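Local coordinates for protein histidinol-phosphatase (Listeria monocytogenes serotype 4b str. H7858, PDB 6NLR) that probably hydrolyses L-histidinol phosphate to histidinol and phosphate in histidine biosynthesis, using a trinuclear metal site in a PHP-type barrel, at residues 22-27 / 259-265; 1-5 / 30-34; 104-109 / 170-176. All blocks are in the same frame, centred on the assembly; numbering follows the deposited sequence.

In the fold
The three contacts illustrate how one fold closes on itself by different chemistry in different places. Interactions 1 and 2 adjoin: helix 20-29 supplies the apolar face for the metal-site loop 259-265, and its C-terminal turn runs into 30-34, which interaction 2 ties to strand 3-7. They touch directly, with A27 O 3.0 Å from F32 N. Interaction 3, its centre about 27 Å from that of interaction 2, joins helix 101-111 to loop 170-176. Buried M23, A27, I265, L108 and L171 contrast with exposed E22, M1, D31, N109 and D170. Interaction 1 is apolar, interaction 2 combines backbone bonds, charges and a lysine over F32, and interaction 3 edges a leucine core with polar groups.

Interaction 1: residues 22-27 / 259-265; sequences EMVLKA and SHGVQDI. With MN (manganese (II) ion), chain D.
An apolar contact between helix 20-29 and the loop that follows strand 253-256 seats M23, a selenomethionine here, against S259, G261, V262 and I265, at the back of a metal-binding turn. The M23 chain runs straight through chi2 and bends only at chi3 (63°), which carries its terminal methyl into the loop. There CE lies 3.6 Å from both S259 O and S259 CB, while SE passes G261 at a slightly greater distance. Closer to the helix, M23 CG rests 3.9 Å from V262 CG2. The two branches of V262 divide the helix surface between them: CG2 meets E22 CB at 3.7 Å, and CG1 faces K26 CB one turn further on. I265 packs further along the helix, against M23 and A27. Its CG1 and CD1 branch lies against M23 CB and O, and its CG2 methyl approaches A27, 3.7 Å from A27 N and 4.0 Å from A27 CB. The aliphatic part of K26 runs antiparallel to I265, CG against CB. Y35 of strand 34-40 also packs on M23, A27 and I265.

Beyond this apolar side the loop is held by polar bonds. H260 N donates to D264 OD2 over 2.8 Å, almost straight at 173° and on the anti lone pair, which braces the loop backbone. D258 O, bonded to H260 ND1, fixes the ring's rotation with H260 NE2 2.2 Å from manganese, a site completed by H14 and H40. H260 thus follows strand 253-256 into the metal cluster beside D258, a cobalt ligand, consistent with the PHP fold, whose metal ligands come from loops at the strand ends.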
ATOM      1  N   GLU A  22       1.773 -15.517 -14.989  1.00 33.05           N
ATOM      2  CA  GLU A  22       2.979 -16.225 -14.466  1.00 34.47           C
ATOM      3  C   GLU A  22       3.027 -16.028 -12.947  1.00 31.53           C
ATOM      4  O   GLU A  22       3.441 -16.936 -12.233  1.00 28.32           O
ATOM      5  CB  GLU A  22       4.267 -15.769 -15.163  1.00 38.98           C
ATOM      6  CG  GLU A  22       4.298 -16.042 -16.666  1.00 47.94           C
ATOM      7  CD  GLU A  22       3.889 -17.436 -17.144  1.00 60.03           C
ATOM      8  OE1 GLU A  22       4.556 -18.421 -16.750  1.00 62.59           O
ATOM      9  OE2 GLU A  22       2.895 -17.544 -17.928  1.00 77.49           O
HETATM   10  N   MSE A  23       2.565 -14.863 -12.462  1.00 26.81           N
HETATM   11  CA  MSE A  23       2.529 -14.603 -11.028  1.00 27.27           C
HETATM   12  C   MSE A  23       1.496 -15.524 -10.362  1.00 29.35           C
HETATM   13  O   MSE A  23       1.761 -16.122  -9.319  1.00 29.01           O
HETATM   14  CB  MSE A  23       2.260 -13.116 -10.765  1.00 24.32           C
HETATM   15  CG  MSE A  23       3.295 -12.206 -11.369  1.00 27.71           C
HETATM   16 SE   MSE A  23       2.817 -10.324 -11.182  1.00 28.81          SE
HETATM   17  CE  MSE A  23       2.831 -10.159  -9.236  1.00 29.14           C
ATOM     18  N   VAL A  24       0.331 -15.686 -11.001  1.00 28.19           N
ATOM     19  CA  VAL A  24      -0.733 -16.513 -10.456  1.00 27.39           C
ATOM     20  C   VAL A  24      -0.277 -17.975 -10.438  1.00 27.41           C
ATOM     21  O   VAL A  24      -0.508 -18.653  -9.428  1.00 27.25           O
ATOM     22  CB  VAL A  24      -2.041 -16.297 -11.238  1.00 28.08           C
ATOM     23  CG1 VAL A  24      -3.027 -17.454 -11.078  1.00 29.82           C
ATOM     24  CG2 VAL A  24      -2.678 -14.974 -10.838  1.00 29.86           C
ATOM     25  N   LEU A  25       0.374 -18.448 -11.505  1.00 28.07           N
ATOM     26  CA  LEU A  25       0.880 -19.843 -11.578  1.00 29.08           C
ATOM     27  C   LEU A  25       1.887 -20.067 -10.442  1.00 30.50           C
ATOM     28  O   LEU A  25       1.877 -21.164  -9.838  1.00 30.64           O
ATOM     29  CB  LEU A  25       1.494 -20.115 -12.956  1.00 31.77           C
ATOM     30  CG  LEU A  25       0.495 -20.358 -14.095  1.00 33.27           C
ATOM     31  CD1 LEU A  25       1.184 -20.281 -15.470  1.00 34.20           C
ATOM     32  CD2 LEU A  25      -0.197 -21.717 -13.921  1.00 33.54           C
ATOM     33  N   LYS A  26       2.727 -19.077 -10.141  1.00 29.78           N
ATOM     34  CA  LYS A  26       3.705 -19.190  -9.030  1.00 31.21           C
ATOM     35  C   LYS A  26       2.958 -19.227  -7.686  1.00 28.50           C
ATOM     36  O   LYS A  26       3.325 -20.038  -6.839  1.00 29.94           O
ATOM     37  CB  LYS A  26       4.711 -18.038  -9.045  1.00 31.07           C
ATOM     38  CG  LYS A  26       5.835 -18.183  -8.031  1.00 35.07           C
ATOM     39  CD  LYS A  26       6.772 -19.293  -8.348  1.00 40.88           C
ATOM     40  CE  LYS A  26       7.898 -19.398  -7.345  1.00 47.91           C
ATOM     41  NZ  LYS A  26       8.874 -20.433  -7.779  1.00 54.57           N
ATOM     42  N   ALA A  27       1.956 -18.374  -7.487  1.00 27.56           N
ATOM     43  CA  ALA A  27       1.143 -18.381  -6.248  1.00 28.14           C
ATOM     44  C   ALA A  27       0.533 -19.778  -6.059  1.00 28.54           C
ATOM     45  O   ALA A  27       0.569 -20.282  -4.918  1.00 28.38           O
ATOM     46  CB  ALA A  27       0.114 -17.283  -6.241  1.00 25.96           C
ATOM     47  N   SER A 259       3.723  -7.851  -4.494  1.00 22.70           N
ATOM     48  CA  SER A 259       4.486  -8.461  -5.617  1.00 25.08           C
ATOM     49  C   SER A 259       4.358  -7.591  -6.875  1.00 24.54           C
ATOM     50  O   SER A 259       3.212  -7.235  -7.236  1.00 21.00           O
ATOM     51  CB  SER A 259       4.031  -9.875  -5.855  1.00 26.33           C
ATOM     52  OG  SER A 259       4.493 -10.730  -4.812  1.00 27.45           O
ATOM     53  N   HIS A 260       5.483  -7.250  -7.504  1.00 22.52           N
ATOM     54  CA  HIS A 260       5.546  -6.526  -8.797  1.00 25.93           C
ATOM     55  C   HIS A 260       6.097  -7.453  -9.890  1.00 29.77           C
ATOM     56  O   HIS A 260       6.300  -6.978 -11.049  1.00 32.43           O
ATOM     57  CB  HIS A 260       6.344  -5.241  -8.604  1.00 26.41           C
ATOM     58  CG  HIS A 260       5.539  -4.197  -7.915  1.00 28.51           C
ATOM     59  ND1 HIS A 260       5.209  -4.267  -6.583  1.00 29.08           N
ATOM     60  CD2 HIS A 260       4.974  -3.061  -8.376  1.00 29.99           C
ATOM     61  CE1 HIS A 260       4.500  -3.215  -6.243  1.00 28.77           C
ATOM     62  NE2 HIS A 260       4.325  -2.465  -7.314  1.00 29.06           N
ATOM     63  N   GLY A 261       6.268  -8.732  -9.551  1.00 28.03           N
ATOM     64  CA  GLY A 261       6.776  -9.765 -10.458  1.00 29.96           C
ATOM     65  C   GLY A 261       6.732 -11.135  -9.810  1.00 30.42           C
ATOM     66  O   GLY A 261       6.424 -11.222  -8.608  1.00 26.15           O
ATOM     67  N   VAL A 262       7.046 -12.159 -10.596  1.00 30.14           N
ATOM     68  CA  VAL A 262       7.036 -13.593 -10.200  1.00 33.10           C
ATOM     69  C   VAL A 262       7.977 -13.813  -9.007  1.00 31.37           C
ATOM     70  O   VAL A 262       7.610 -14.567  -8.103  1.00 30.29           O
ATOM     71  CB  VAL A 262       7.414 -14.472 -11.405  1.00 34.21           C
ATOM     72  CG1 VAL A 262       7.536 -15.944 -11.029  1.00 36.13           C
ATOM     73  CG2 VAL A 262       6.403 -14.297 -12.534  1.00 35.17           C
ATOM     74  N   GLN A 263       9.148 -13.179  -9.002  1.00 31.46           N
ATOM     75  CA  GLN A 263      10.200 -13.458  -7.993  1.00 32.70           C
ATOM     76  C   GLN A 263       9.723 -12.989  -6.619  1.00 30.44           C
ATOM     77  O   GLN A 263      10.210 -13.513  -5.641  1.00 29.99           O
ATOM     78  CB  GLN A 263      11.527 -12.802  -8.378  1.00 37.59           C
ATOM     79  CG  GLN A 263      12.193 -13.458  -9.585  1.00 45.90           C
ATOM     80  CD  GLN A 263      12.354 -14.957  -9.470  1.00 53.03           C
ATOM     81  OE1 GLN A 263      11.569 -15.730 -10.034  1.00 51.63           O
ATOM     82  NE2 GLN A 263      13.378 -15.375  -8.736  1.00 60.50           N
ATOM     83  N   ASP A 264       8.794 -12.043  -6.564  1.00 28.21           N
ATOM     84  CA  ASP A 264       8.273 -11.470  -5.299  1.00 26.40           C
ATOM     85  C   ASP A 264       7.229 -12.397  -4.665  1.00 26.37           C
ATOM     86  O   ASP A 264       6.936 -12.233  -3.474  1.00 26.54           O
ATOM     87  CB  ASP A 264       7.609 -10.119  -5.557  1.00 26.77           C
ATOM     88  CG  ASP A 264       8.549  -9.022  -6.007  1.00 29.59           C
ATOM     89  OD1 ASP A 264       9.783  -9.177  -5.835  1.00 27.93           O
ATOM     90  OD2 ASP A 264       8.035  -7.989  -6.495  1.00 28.56           O
ATOM     91  N   ILE A 265       6.593 -13.270  -5.442  1.00 26.60           N
ATOM     92  CA  ILE A 265       5.414 -14.045  -4.954  1.00 27.58           C
ATOM     93  C   ILE A 265       5.843 -14.879  -3.740  1.00 26.88           C
ATOM     94  O   ILE A 265       6.863 -15.550  -3.830  1.00 23.03           O
ATOM     95  CB  ILE A 265       4.803 -14.906  -6.079  1.00 29.85           C
ATOM     96  CG1 ILE A 265       4.190 -14.028  -7.185  1.00 28.66           C
ATOM     97  CG2 ILE A 265       3.793 -15.892  -5.518  1.00 29.56           C
ATOM     98  CD1 ILE A 265       2.912 -13.380  -6.807  1.00 28.27           C
TER
HETATM   99 MN    MN D 301       3.687  -0.400  -7.148  0.83 27.66          MN

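Interaction 2: residues 1-5 / 30-34; sequences MKRDG and LDFDE
Backbone hydrogen bonds are the first kind of bond in the contact between residues 1-5 and 30-34, where K2 and D4 pair with D33 and E34 as strands 3-7 and 34-40 begin to run in parallel. K2 O accepts from two consecutive amides, D33 N at 2.9 Å and E34 N at 3.3 Å, the former in the carbonyl plane and the latter tilted from it. D4 N then donates to E34 O, so that R3 and E34 form a parallel bridge. The D33 carboxylate adds a side-chain bond to the same edge: with CG in the crowded position between backbone N and carbonyl carbon (chi1 42°), its OD1 receives K2 N at 3.3 Å, and OD2 accepts weakly from that N-H.

Aromatic and aliphatic contacts come next. The extended K2 chain crosses over one face of the F32 ring, CE standing 3.8 Å from the centroid in a CH-pi contact. K2 NZ continues beyond the ring as an off-centre cation-pi partner and donates to L30 O at 2.9 Å, nearly along the C=O axis. D4 CB packs against F32 CE2.

A third kind of interaction is between charges. R3 and E34 lie side by side with the guanidinium and carboxylate planes 14° apart, E34 OE2 over a face of the guanidinium and 3.9 Å from R3 NE. This long salt bridge is purely one of charge, because OE2 lies well out of the guanidinium plane and no N-H points at it. The directed partners are elsewhere: R3 NH2 reaches D117 and E34 OE2 reaches H89.

The chemistry implies that K2 probably offsets part of the negative potential at the C-terminal end of helix 20-29, closed by a Schellman motif at D31, while the face-on R3–E34 pair probably adds a weak, undirected attraction alongside the backbone bonds.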
HETATM    1  N   MSE A   1      -5.546 -21.471   6.032  0.90 58.45           N
HETATM    2  CA  MSE A   1      -5.749 -20.848   4.679  0.90 61.69           C
HETATM    3  C   MSE A   1      -4.484 -20.082   4.312  0.90 50.17           C
HETATM    4  O   MSE A   1      -3.626 -19.864   5.159  0.90 48.02           O
HETATM    5  CB  MSE A   1      -6.969 -19.914   4.650  0.90 64.73           C
HETATM    6  CG  MSE A   1      -8.303 -20.589   4.932  0.90 80.12           C
HETATM    7 SE   MSE A   1      -8.589 -22.286   3.957  0.90104.87          SE
HETATM    8  CE  MSE A   1      -7.845 -23.857   4.890  0.90 94.88           C
ATOM      9  N   LYS A   2      -4.373 -19.693   3.042  1.00 41.95           N
ATOM     10  CA  LYS A   2      -3.172 -19.018   2.588  1.00 38.00           C
ATOM     11  C   LYS A   2      -3.533 -17.938   1.565  1.00 33.20           C
ATOM     12  O   LYS A   2      -3.782 -18.252   0.397  1.00 30.08           O
ATOM     13  CB  LYS A   2      -2.167 -20.035   2.055  1.00 39.84           C
ATOM     14  CG  LYS A   2      -0.777 -19.461   1.886  1.00 41.14           C
ATOM     15  CD  LYS A   2       0.341 -20.491   1.842  1.00 42.55           C
ATOM     16  CE  LYS A   2       1.599 -19.844   1.307  1.00 42.62           C
ATOM     17  NZ  LYS A   2       2.755 -20.765   1.332  1.00 43.59           N
ATOM     18  N   ARG A   3      -3.491 -16.683   1.995  1.00 29.12           N
ATOM     19  CA  ARG A   3      -4.043 -15.546   1.237  1.00 25.54           C
ATOM     20  C   ARG A   3      -2.960 -14.485   1.038  1.00 25.46           C
ATOM     21  O   ARG A   3      -2.281 -14.119   2.023  1.00 25.50           O
ATOM     22  CB  ARG A   3      -5.235 -14.990   2.013  1.00 25.55           C
ATOM     23  CG  ARG A   3      -5.843 -13.751   1.392  1.00 26.09           C
ATOM     24  CD  ARG A   3      -7.112 -13.310   2.101  1.00 28.11           C
ATOM     25  NE  ARG A   3      -7.587 -12.087   1.460  1.00 26.94           N
ATOM     26  CZ  ARG A   3      -8.414 -11.207   2.013  1.00 28.92           C
ATOM     27  NH1 ARG A   3      -8.904 -11.410   3.226  1.00 28.29           N
ATOM     28  NH2 ARG A   3      -8.754 -10.120   1.339  1.00 30.44           N
ATOM     29  N   ASP A   4      -2.850 -13.967  -0.183  1.00 23.37           N
ATOM     30  CA  ASP A   4      -2.075 -12.740  -0.486  1.00 24.11           C
ATOM     31  C   ASP A   4      -3.095 -11.651  -0.830  1.00 25.01           C
ATOM     32  O   ASP A   4      -3.871 -11.825  -1.793  1.00 25.33           O
ATOM     33  CB  ASP A   4      -1.015 -13.007  -1.561  1.00 23.49           C
ATOM     34  CG  ASP A   4      -0.039 -11.851  -1.763  1.00 23.27           C
ATOM     35  OD1 ASP A   4      -0.307 -10.722  -1.238  1.00 21.67           O
ATOM     36  OD2 ASP A   4       0.993 -12.069  -2.469  1.00 23.04           O
ATOM     37  N   GLY A   5      -3.107 -10.574  -0.047  1.00 22.52           N
ATOM     38  CA  GLY A   5      -4.068  -9.475  -0.216  1.00 22.26           C
ATOM     39  C   GLY A   5      -3.492  -8.320  -1.004  1.00 21.57           C
ATOM     40  O   GLY A   5      -4.202  -7.297  -1.105  1.00 25.44           O
ATOM     41  N   LEU A  30       3.037 -22.246  -4.819  1.00 34.20           N
ATOM     42  CA  LEU A  30       3.366 -22.014  -3.383  1.00 35.01           C
ATOM     43  C   LEU A  30       2.122 -22.215  -2.505  1.00 34.18           C
ATOM     44  O   LEU A  30       2.158 -21.735  -1.356  1.00 33.85           O
ATOM     45  CB  LEU A  30       3.941 -20.598  -3.207  1.00 34.81           C
ATOM     46  CG  LEU A  30       5.253 -20.335  -3.940  1.00 36.86           C
ATOM     47  CD1 LEU A  30       5.823 -18.970  -3.588  1.00 34.97           C
ATOM     48  CD2 LEU A  30       6.268 -21.440  -3.639  1.00 41.60           C
ATOM     49  N   ASP A  31       1.047 -22.811  -3.032  1.00 33.65           N
ATOM     50  CA  ASP A  31      -0.138 -23.249  -2.236  1.00 36.28           C
ATOM     51  C   ASP A  31      -0.969 -22.064  -1.723  1.00 34.07           C
ATOM     52  O   ASP A  31      -1.667 -22.235  -0.712  1.00 33.43           O
ATOM     53  CB  ASP A  31       0.290 -24.112  -1.043  1.00 41.74           C
ATOM     54  CG  ASP A  31       0.975 -25.396  -1.471  1.00 48.47           C
ATOM     55  OD1 ASP A  31       0.404 -26.100  -2.337  1.00 47.98           O
ATOM     56  OD2 ASP A  31       2.079 -25.672  -0.949  1.00 56.89           O
ATOM     57  N   PHE A  32      -0.936 -20.906  -2.381  1.00 29.98           N
ATOM     58  CA  PHE A  32      -1.903 -19.825  -2.064  1.00 30.24           C
ATOM     59  C   PHE A  32      -3.282 -20.332  -2.489  1.00 32.98           C
ATOM     60  O   PHE A  32      -3.335 -20.954  -3.535  1.00 32.94           O
ATOM     61  CB  PHE A  32      -1.503 -18.504  -2.723  1.00 27.37           C
ATOM     62  CG  PHE A  32      -0.407 -17.806  -1.961  1.00 27.23           C
ATOM     63  CD1 PHE A  32       0.922 -18.123  -2.199  1.00 28.47           C
ATOM     64  CD2 PHE A  32      -0.713 -16.911  -0.946  1.00 28.43           C
ATOM     65  CE1 PHE A  32       1.929 -17.529  -1.454  1.00 28.84           C
ATOM     66  CE2 PHE A  32       0.292 -16.312  -0.204  1.00 28.09           C
ATOM     67  CZ  PHE A  32       1.611 -16.616  -0.461  1.00 29.37           C
ATOM     68  N   ASP A  33      -4.335 -20.121  -1.702  1.00 31.15           N
ATOM     69  CA  ASP A  33      -5.708 -20.441  -2.164  1.00 35.75           C
ATOM     70  C   ASP A  33      -6.502 -19.147  -2.383  1.00 32.33           C
ATOM     71  O   ASP A  33      -7.577 -19.237  -2.939  1.00 30.89           O
ATOM     72  CB  ASP A  33      -6.403 -21.427  -1.231  1.00 43.14           C
ATOM     73  CG  ASP A  33      -6.168 -21.127   0.221  1.00 52.21           C
ATOM     74  OD1 ASP A  33      -6.535 -20.002   0.617  1.00 56.72           O
ATOM     75  OD2 ASP A  33      -5.560 -21.996   0.916  1.00 56.63           O
ATOM     76  N   GLU A  34      -5.965 -17.978  -2.038  1.00 28.93           N
ATOM     77  CA  GLU A  34      -6.684 -16.694  -2.217  1.00 27.96           C
ATOM     78  C   GLU A  34      -5.677 -15.598  -2.551  1.00 26.83           C
ATOM     79  O   GLU A  34      -4.595 -15.565  -1.940  1.00 26.77           O
ATOM     80  CB  GLU A  34      -7.480 -16.386  -0.965  1.00 28.92           C
ATOM     81  CG  GLU A  34      -8.490 -15.301  -1.163  1.00 33.00           C
ATOM     82  CD  GLU A  34      -9.470 -15.164  -0.011  1.00 35.13           C
ATOM     83  OE1 GLU A  34      -9.325 -15.904   0.944  1.00 33.06           O
ATOM     84  OE2 GLU A  34     -10.357 -14.299  -0.084  1.00 41.78           O
TER

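Interaction 3: residues 104-109 / 170-176; sequences TRDFLN and DLGLFKP
Two torsions of R105 bring its guanidinium to D170. The side chain leaves the helix with CG opposite the backbone N (chi1 -178°), then bends at chi3 (-50°), turning the guanidinium edge onto the D170 carbonyl. NE at 3.1 Å and NH2 at 2.9 Å both grip D170 O, which lies close to the guanidinium plane; this side-on hold on a single atom limits rotation of the group. NH1 is engaged by D102 in a salt bridge.

The D170 carboxylate turns back on its own loop, where OD1 accepts from G172 N in an Asx turn. One turn along the helix from R105, L108 points into the loop. Its CD1 lies 3.7 Å from L171 O and 3.8 Å from L171 CB, and is 4.2 Å from P176 CD, while CD2 approaches F174 O. T104 CG2 continues the apolar row onto L171 CD1. F174 CB closes over the helix at 3.6 Å from L108 O, and the N109 amide meets the F174 ring at its edge, the two planes 76° apart. A water bridges the segments, bound by L173 N and more weakly by N109 ND2.

The contact thus packs helix 101-111 and the loop before strand 178-179, with its Asx turn and type I turn, together over V94 and L120 of strands 87-95 and 117-127, within the PHP domain of TIM-barrel type.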
ATOM      1  N   THR A 104     -11.258  10.952  -5.481  1.00 26.63           N
ATOM      2  CA  THR A 104     -11.136   9.536  -5.080  1.00 26.34           C
ATOM      3  C   THR A 104     -12.539   8.936  -4.914  1.00 25.46           C
ATOM      4  O   THR A 104     -12.760   7.821  -5.387  1.00 24.80           O
ATOM      5  CB  THR A 104     -10.259   9.417  -3.831  1.00 26.81           C
ATOM      6  OG1 THR A 104      -9.022  10.072  -4.123  1.00 26.28           O
ATOM      7  CG2 THR A 104     -10.042   7.978  -3.422  1.00 25.81           C
ATOM      8  N   ARG A 105     -13.444   9.674  -4.280  1.00 26.59           N
ATOM      9  CA  ARG A 105     -14.854   9.273  -4.041  1.00 32.09           C
ATOM     10  C   ARG A 105     -15.528   9.038  -5.403  1.00 31.33           C
ATOM     11  O   ARG A 105     -16.209   8.004  -5.548  1.00 28.26           O
ATOM     12  CB  ARG A 105     -15.568  10.325  -3.172  1.00 32.70           C
ATOM     13  CG  ARG A 105     -17.012   9.991  -2.813  1.00 35.20           C
ATOM     14  CD  ARG A 105     -17.732  11.106  -2.064  1.00 35.35           C
ATOM     15  NE  ARG A 105     -16.934  11.564  -0.947  1.00 39.28           N
ATOM     16  CZ  ARG A 105     -16.328  12.750  -0.856  1.00 42.83           C
ATOM     17  NH1 ARG A 105     -16.453  13.665  -1.809  1.00 46.69           N
ATOM     18  NH2 ARG A 105     -15.600  13.024   0.211  1.00 40.43           N
ATOM     19  N   ASP A 106     -15.358   9.955  -6.365  1.00 31.65           N
ATOM     20  CA  ASP A 106     -15.978   9.831  -7.713  1.00 32.89           C
ATOM     21  C   ASP A 106     -15.413   8.592  -8.412  1.00 30.27           C
ATOM     22  O   ASP A 106     -16.184   7.863  -9.027  1.00 31.33           O
ATOM     23  CB  ASP A 106     -15.761  11.085  -8.553  1.00 37.58           C
ATOM     24  CG  ASP A 106     -16.547  12.294  -8.064  1.00 45.69           C
ATOM     25  OD1 ASP A 106     -17.391  12.132  -7.145  1.00 44.38           O
ATOM     26  OD2 ASP A 106     -16.304  13.399  -8.604  1.00 55.82           O
ATOM     27  N   PHE A 107     -14.111   8.342  -8.289  1.00 28.89           N
ATOM     28  CA  PHE A 107     -13.451   7.180  -8.931  1.00 27.64           C
ATOM     29  C   PHE A 107     -14.041   5.893  -8.329  1.00 27.50           C
ATOM     30  O   PHE A 107     -14.434   4.973  -9.077  1.00 26.04           O
ATOM     31  CB  PHE A 107     -11.929   7.248  -8.778  1.00 27.39           C
ATOM     32  CG  PHE A 107     -11.244   5.986  -9.238  1.00 28.36           C
ATOM     33  CD1 PHE A 107     -10.894   5.813 -10.564  1.00 31.78           C
ATOM     34  CD2 PHE A 107     -11.011   4.947  -8.356  1.00 30.35           C
ATOM     35  CE1 PHE A 107     -10.308   4.632 -10.995  1.00 30.58           C
ATOM     36  CE2 PHE A 107     -10.399   3.775  -8.781  1.00 29.00           C
ATOM     37  CZ  PHE A 107     -10.069   3.620 -10.101  1.00 29.86           C
ATOM     38  N   LEU A 108     -14.100   5.821  -6.999  1.00 25.97           N
ATOM     39  CA  LEU A 108     -14.592   4.609  -6.297  1.00 26.50           C
ATOM     40  C   LEU A 108     -16.082   4.399  -6.593  1.00 27.14           C
ATOM     41  O   LEU A 108     -16.465   3.238  -6.803  1.00 28.32           O
ATOM     42  CB  LEU A 108     -14.317   4.769  -4.805  1.00 25.06           C
ATOM     43  CG  LEU A 108     -12.851   4.660  -4.403  1.00 26.26           C
ATOM     44  CD1 LEU A 108     -12.668   5.056  -2.940  1.00 28.28           C
ATOM     45  CD2 LEU A 108     -12.364   3.248  -4.623  1.00 26.84           C
ATOM     46  N   ASN A 109     -16.893   5.459  -6.610  1.00 26.73           N
ATOM     47  CA  ASN A 109     -18.333   5.328  -6.958  1.00 30.39           C
ATOM     48  C   ASN A 109     -18.460   4.807  -8.396  1.00 32.02           C
ATOM     49  O   ASN A 109     -19.371   4.009  -8.638  1.00 32.68           O
ATOM     50  CB  ASN A 109     -19.130   6.619  -6.744  1.00 30.21           C
ATOM     51  CG  ASN A 109     -19.341   6.954  -5.275  1.00 32.07           C
ATOM     52  OD1 ASN A 109     -19.649   8.095  -4.955  1.00 34.52           O
ATOM     53  ND2 ASN A 109     -19.207   5.995  -4.372  1.00 28.09           N
ATOM     54  N   ASP A 170     -14.365   9.941   4.344  1.00 33.40           N
ATOM     55  CA  ASP A 170     -15.612   9.474   3.687  1.00 36.92           C
ATOM     56  C   ASP A 170     -15.323   9.368   2.187  1.00 35.14           C
ATOM     57  O   ASP A 170     -15.376  10.398   1.508  1.00 36.51           O
ATOM     58  CB  ASP A 170     -16.771  10.435   4.002  1.00 41.14           C
ATOM     59  CG  ASP A 170     -17.945  10.361   3.031  1.00 50.15           C
ATOM     60  OD1 ASP A 170     -18.115   9.285   2.393  1.00 54.21           O
ATOM     61  OD2 ASP A 170     -18.677  11.388   2.889  1.00 52.57           O
ATOM     62  N   LEU A 171     -15.031   8.173   1.677  1.00 32.85           N
ATOM     63  CA  LEU A 171     -14.770   7.951   0.230  1.00 29.36           C
ATOM     64  C   LEU A 171     -15.894   7.087  -0.355  1.00 30.37           C
ATOM     65  O   LEU A 171     -15.711   6.434  -1.410  1.00 28.70           O
ATOM     66  CB  LEU A 171     -13.390   7.316   0.073  1.00 29.35           C
ATOM     67  CG  LEU A 171     -12.233   8.179   0.611  1.00 30.96           C
ATOM     68  CD1 LEU A 171     -10.902   7.477   0.475  1.00 30.82           C
ATOM     69  CD2 LEU A 171     -12.179   9.541  -0.078  1.00 29.51           C
ATOM     70  N   GLY A 172     -17.043   7.102   0.307  1.00 29.06           N
ATOM     71  CA  GLY A 172     -18.272   6.427  -0.149  1.00 29.03           C
ATOM     72  C   GLY A 172     -18.261   4.929   0.174  1.00 28.29           C
ATOM     73  O   GLY A 172     -17.344   4.461   0.871  1.00 25.01           O
ATOM     74  N   LEU A 173     -19.228   4.205  -0.369  1.00 27.61           N
ATOM     75  CA  LEU A 173     -19.518   2.791  -0.042  1.00 29.11           C
ATOM     76  C   LEU A 173     -18.347   1.902  -0.457  1.00 28.16           C
ATOM     77  O   LEU A 173     -18.139   0.879   0.212  1.00 31.19           O
ATOM     78  CB  LEU A 173     -20.793   2.399  -0.793  1.00 30.71           C
ATOM     79  CG  LEU A 173     -21.226   0.944  -0.665  1.00 33.44           C
ATOM     80  CD1 LEU A 173     -21.362   0.516   0.802  1.00 32.59           C
ATOM     81  CD2 LEU A 173     -22.532   0.752  -1.406  1.00 34.49           C
ATOM     82  N   PHE A 174     -17.627   2.249  -1.527  1.00 25.59           N
ATOM     83  CA  PHE A 174     -16.592   1.378  -2.143  1.00 25.79           C
ATOM     84  C   PHE A 174     -15.186   1.718  -1.622  1.00 25.81           C
ATOM     85  O   PHE A 174     -14.228   1.164  -2.141  1.00 26.05           O
ATOM     86  CB  PHE A 174     -16.704   1.445  -3.665  1.00 25.79           C
ATOM     87  CG  PHE A 174     -18.050   0.988  -4.163  1.00 28.48           C
ATOM     88  CD1 PHE A 174     -18.367  -0.366  -4.223  1.00 29.19           C
ATOM     89  CD2 PHE A 174     -19.019   1.908  -4.556  1.00 29.64           C
ATOM     90  CE1 PHE A 174     -19.613  -0.777  -4.679  1.00 30.21           C
ATOM     91  CE2 PHE A 174     -20.259   1.491  -5.016  1.00 30.30           C
ATOM     92  CZ  PHE A 174     -20.558   0.150  -5.064  1.00 30.73           C
ATOM     93  N   LYS A 175     -15.061   2.578  -0.599  1.00 26.24           N
ATOM     94  CA  LYS A 175     -13.767   2.811   0.088  1.00 24.84           C
ATOM     95  C   LYS A 175     -13.204   1.460   0.527  1.00 22.81           C
ATOM     96  O   LYS A 175     -13.894   0.651   1.136  1.00 24.39           O
ATOM     97  CB  LYS A 175     -13.927   3.722   1.302  1.00 24.24           C
ATOM     98  CG  LYS A 175     -12.628   4.084   1.993  1.00 23.15           C
ATOM     99  CD  LYS A 175     -12.867   4.806   3.267  1.00 25.03           C
ATOM    100  CE  LYS A 175     -11.572   5.113   3.998  1.00 24.18           C
ATOM    101  NZ  LYS A 175     -11.845   5.780   5.296  1.00 24.69           N
ATOM    102  N   PRO A 176     -11.937   1.159   0.212  1.00 22.05           N
ATOM    103  CA  PRO A 176     -11.279  -0.011   0.780  1.00 21.12           C
ATOM    104  C   PRO A 176     -11.339   0.020   2.310  1.00 22.77           C
ATOM    105  O   PRO A 176     -11.340   1.099   2.888  1.00 23.16           O
ATOM    106  CB  PRO A 176      -9.825   0.139   0.332  1.00 21.75           C
ATOM    107  CG  PRO A 176      -9.942   0.929  -0.948  1.00 22.35           C
ATOM    108  CD  PRO A 176     -11.081   1.908  -0.715  1.00 22.66           C
TER
HETATM  109  O   HOH W   1     -20.704   5.679  -2.321  1.00 35.42           O